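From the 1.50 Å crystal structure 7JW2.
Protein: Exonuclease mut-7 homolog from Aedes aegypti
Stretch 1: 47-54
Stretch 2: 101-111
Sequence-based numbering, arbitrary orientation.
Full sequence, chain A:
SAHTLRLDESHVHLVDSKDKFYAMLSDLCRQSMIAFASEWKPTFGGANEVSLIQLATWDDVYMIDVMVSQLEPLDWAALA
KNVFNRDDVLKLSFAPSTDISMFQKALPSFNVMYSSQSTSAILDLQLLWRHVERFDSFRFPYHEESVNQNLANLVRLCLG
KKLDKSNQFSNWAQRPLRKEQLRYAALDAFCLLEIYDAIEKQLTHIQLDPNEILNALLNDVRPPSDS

Stretch 1, residues 47-54: ANEVSLIQ
Stretch 2, residues 101-111: SMFQKALPSFN

No direct hydrogen bond joins the two stretches; their polar link is a single water, which accepts from Val50 N (2.9 Å from the water oxygen) and donates to Ala106 O (3.3 Å from it). The water thus ties a strand amide to a carbonyl in the last turn of the helix. Everything else is packing, and the two sides together bury 352 Å².

Stretch 1 is extended, with Val50 at -77/137 and Ile53 at -122/128, and the strand runs through Gln54. Ser51 interrupts the pattern at -97/-53, and Val50 and Ile53, three residues apart, both point toward stretch 2, whereas Ser51 and Leu52 between them stay out of reach. The helix ends at Ala106, its axis 10.9 Å from that of the strand at closest approach, with an angle of 124° between their N-to-C directions. Met102 O accepts from Ala106 N at 3.0 Å and Phe103 O from Leu107 N at 2.7 Å. Leu107 then leaves helical geometry (-140/70) and opens a type I turn to Phe110, with Phe110 N 2.9 Å from Leu107 O.

Val50 (chi1 t) directs CG2 into a pocket, 4.0 Å from Phe103 CE1 at the ring edge, 4.1 Å from Ala106 CB and 4.1 Å from Leu107 CG. The CA-to-CB bond of Phe103 (chi1 m) points sideways relative to stretch 1, yet the end of the ring comes nearer to it. Ile53, with chi1 m and chi2 t, brings CD1 to 3.9 Å from Leu107 CD1, 4.1 Å from Phe103 CE1 and 4.2 Å from Phe110 CE2; Leu107 is m,t and Phe110 has chi1 t. Helix and turn therefore share one apolar cluster.

At the more exposed end, Asn48 (chi1 m) sets CG 3.4 Å from SD of Met102, a t,t,m side chain, while Asn48 O lies 3.6 Å from Ala106 CB.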

# COMPACT_ATOMS: atom_id res chain seq x y z
N ALA A 47 25.72 -9.71 14.71
CA ALA A 47 24.62 -8.77 14.87
C ALA A 47 23.28 -9.47 14.70
O ALA A 47 23.16 -10.49 14.03
CB ALA A 47 24.75 -7.63 13.86
N ASN A 48 22.25 -8.89 15.32
CA ASN A 48 20.91 -9.45 15.21
C ASN A 48 20.29 -9.07 13.87
O ASN A 48 20.53 -7.98 13.34
CB ASN A 48 20.04 -8.95 16.36
CG ASN A 48 20.28 -9.72 17.64
OD1 ASN A 48 19.94 -10.90 17.74
ND2 ASN A 48 20.88 -9.06 18.62
N GLU A 49 19.51 -10.00 13.31
CA GLU A 49 18.84 -9.81 12.03
C GLU A 49 17.42 -10.36 12.14
O GLU A 49 17.22 -11.45 12.67
CB GLU A 49 19.59 -10.52 10.90
CG GLU A 49 20.83 -9.79 10.43
CD GLU A 49 21.38 -10.39 9.15
OE1 GLU A 49 21.66 -9.64 8.20
OE2 GLU A 49 21.53 -11.63 9.11
N VAL A 50 16.44 -9.59 11.64
CA VAL A 50 15.04 -9.99 11.69
C VAL A 50 14.76 -11.04 10.62
O VAL A 50 15.17 -10.89 9.46
CB VAL A 50 14.12 -8.78 11.49
CG1 VAL A 50 12.64 -9.19 11.67
CG2 VAL A 50 14.48 -7.68 12.46
N SER A 51 14.00 -12.07 10.99
CA SER A 51 13.47 -13.02 10.02
C SER A 51 12.03 -12.70 9.63
O SER A 51 11.73 -12.57 8.44
CB SER A 51 13.57 -14.46 10.58
OG SER A 51 12.87 -15.37 9.75
N LEU A 52 11.14 -12.56 10.62
CA LEU A 52 9.72 -12.31 10.41
C LEU A 52 9.26 -11.19 11.33
O LEU A 52 9.77 -11.05 12.44
CB LEU A 52 8.86 -13.55 10.72
CG LEU A 52 9.04 -14.81 9.88
CD1 LEU A 52 8.12 -15.90 10.42
CD2 LEU A 52 8.73 -14.54 8.42
N ILE A 53 8.30 -10.40 10.85
CA ILE A 53 7.47 -9.54 11.69
C ILE A 53 6.02 -9.94 11.46
O ILE A 53 5.57 -10.01 10.30
CB ILE A 53 7.70 -8.05 11.40
CG1 ILE A 53 9.13 -7.67 11.79
CG2 ILE A 53 6.70 -7.20 12.19
CD1 ILE A 53 9.53 -6.31 11.26
N GLN A 54 5.29 -10.22 12.53
CA GLN A 54 3.92 -10.72 12.43
C GLN A 54 2.94 -9.67 12.95
O GLN A 54 3.12 -9.15 14.06
CB GLN A 54 3.72 -12.03 13.20
CG GLN A 54 4.70 -13.17 12.87
CD GLN A 54 5.87 -13.24 13.82
OE1 GLN A 54 6.96 -12.76 13.51
NE2 GLN A 54 5.67 -13.84 14.99
N SER A 101 13.75 -1.81 20.46
CA SER A 101 15.13 -1.34 20.55
C SER A 101 16.02 -2.06 19.54
O SER A 101 16.87 -1.45 18.90
CB SER A 101 15.66 -1.52 21.96
OG SER A 101 14.77 -0.93 22.89
N MET A 102 15.80 -3.37 19.38
CA MET A 102 16.62 -4.13 18.44
C MET A 102 16.31 -3.76 16.99
O MET A 102 17.22 -3.80 16.15
CB MET A 102 16.40 -5.62 18.68
CG MET A 102 17.51 -6.50 18.13
SD MET A 102 17.37 -8.21 18.71
CE MET A 102 17.77 -7.98 20.44
N PHE A 103 15.06 -3.41 16.67
CA PHE A 103 14.74 -2.93 15.33
C PHE A 103 15.57 -1.71 14.97
O PHE A 103 15.92 -1.51 13.80
CB PHE A 103 13.26 -2.54 15.19
CG PHE A 103 12.29 -3.70 15.21
CD1 PHE A 103 12.64 -4.94 14.71
CD2 PHE A 103 11.01 -3.52 15.71
CE1 PHE A 103 11.71 -5.99 14.73
CE2 PHE A 103 10.09 -4.55 15.73
CZ PHE A 103 10.45 -5.80 15.26
N GLN A 104 15.86 -0.83 15.94
CA GLN A 104 16.55 0.41 15.60
C GLN A 104 17.91 0.13 15.00
O GLN A 104 18.43 0.93 14.21
CB GLN A 104 16.67 1.33 16.81
CG GLN A 104 15.39 1.52 17.63
CD GLN A 104 14.27 2.28 16.92
OE1 GLN A 104 14.39 2.69 15.76
NE2 GLN A 104 13.16 2.48 17.63
N LYS A 105 18.50 -1.02 15.33
CA LYS A 105 19.80 -1.38 14.79
C LYS A 105 19.69 -2.35 13.61
O LYS A 105 20.47 -2.23 12.66
CB LYS A 105 20.69 -2.00 15.89
CG LYS A 105 20.58 -1.40 17.32
CD LYS A 105 20.23 0.11 17.42
CE LYS A 105 20.25 0.66 18.84
NZ LYS A 105 19.26 1.78 18.96
N ALA A 106 18.72 -3.26 13.64
CA ALA A 106 18.59 -4.25 12.58
C ALA A 106 17.81 -3.73 11.38
O ALA A 106 18.07 -4.13 10.24
CB ALA A 106 17.92 -5.51 13.14
N LEU A 107 16.84 -2.86 11.62
CA LEU A 107 15.95 -2.35 10.57
C LEU A 107 15.74 -0.87 10.84
O LEU A 107 14.66 -0.44 11.26
CB LEU A 107 14.61 -3.08 10.59
CG LEU A 107 14.33 -4.43 9.95
CD1 LEU A 107 12.82 -4.67 10.05
CD2 LEU A 107 14.79 -4.49 8.50
N PRO A 108 16.78 -0.05 10.64
CA PRO A 108 16.74 1.32 11.17
C PRO A 108 15.63 2.19 10.59
O PRO A 108 15.17 3.10 11.29
CB PRO A 108 18.13 1.87 10.84
CG PRO A 108 19.00 0.63 10.75
CD PRO A 108 18.11 -0.39 10.10
N SER A 109 15.18 1.93 9.36
CA SER A 109 14.10 2.72 8.77
C SER A 109 12.74 2.42 9.39
O SER A 109 11.83 3.23 9.25
CB SER A 109 14.04 2.49 7.26
OG SER A 109 15.24 2.89 6.65
N PHE A 110 12.59 1.26 10.05
CA PHE A 110 11.36 0.89 10.74
C PHE A 110 11.44 1.51 12.13
O PHE A 110 11.69 0.84 13.13
CB PHE A 110 11.19 -0.62 10.78
CG PHE A 110 9.89 -1.08 11.38
CD1 PHE A 110 8.69 -0.47 11.04
CD2 PHE A 110 9.86 -2.11 12.32
CE1 PHE A 110 7.49 -0.88 11.60
CE2 PHE A 110 8.65 -2.53 12.88
CZ PHE A 110 7.47 -1.91 12.52
N ASN A 111 11.21 2.82 12.16
CA ASN A 111 11.54 3.65 13.31
C ASN A 111 10.30 3.81 14.19
O ASN A 111 9.57 4.79 14.09
CB ASN A 111 12.08 4.99 12.81
CG ASN A 111 12.40 5.95 13.93
OD1 ASN A 111 13.09 5.61 14.88
ND2 ASN A 111 11.92 7.18 13.80
O HOH W 1 17.23 -7.27 10.04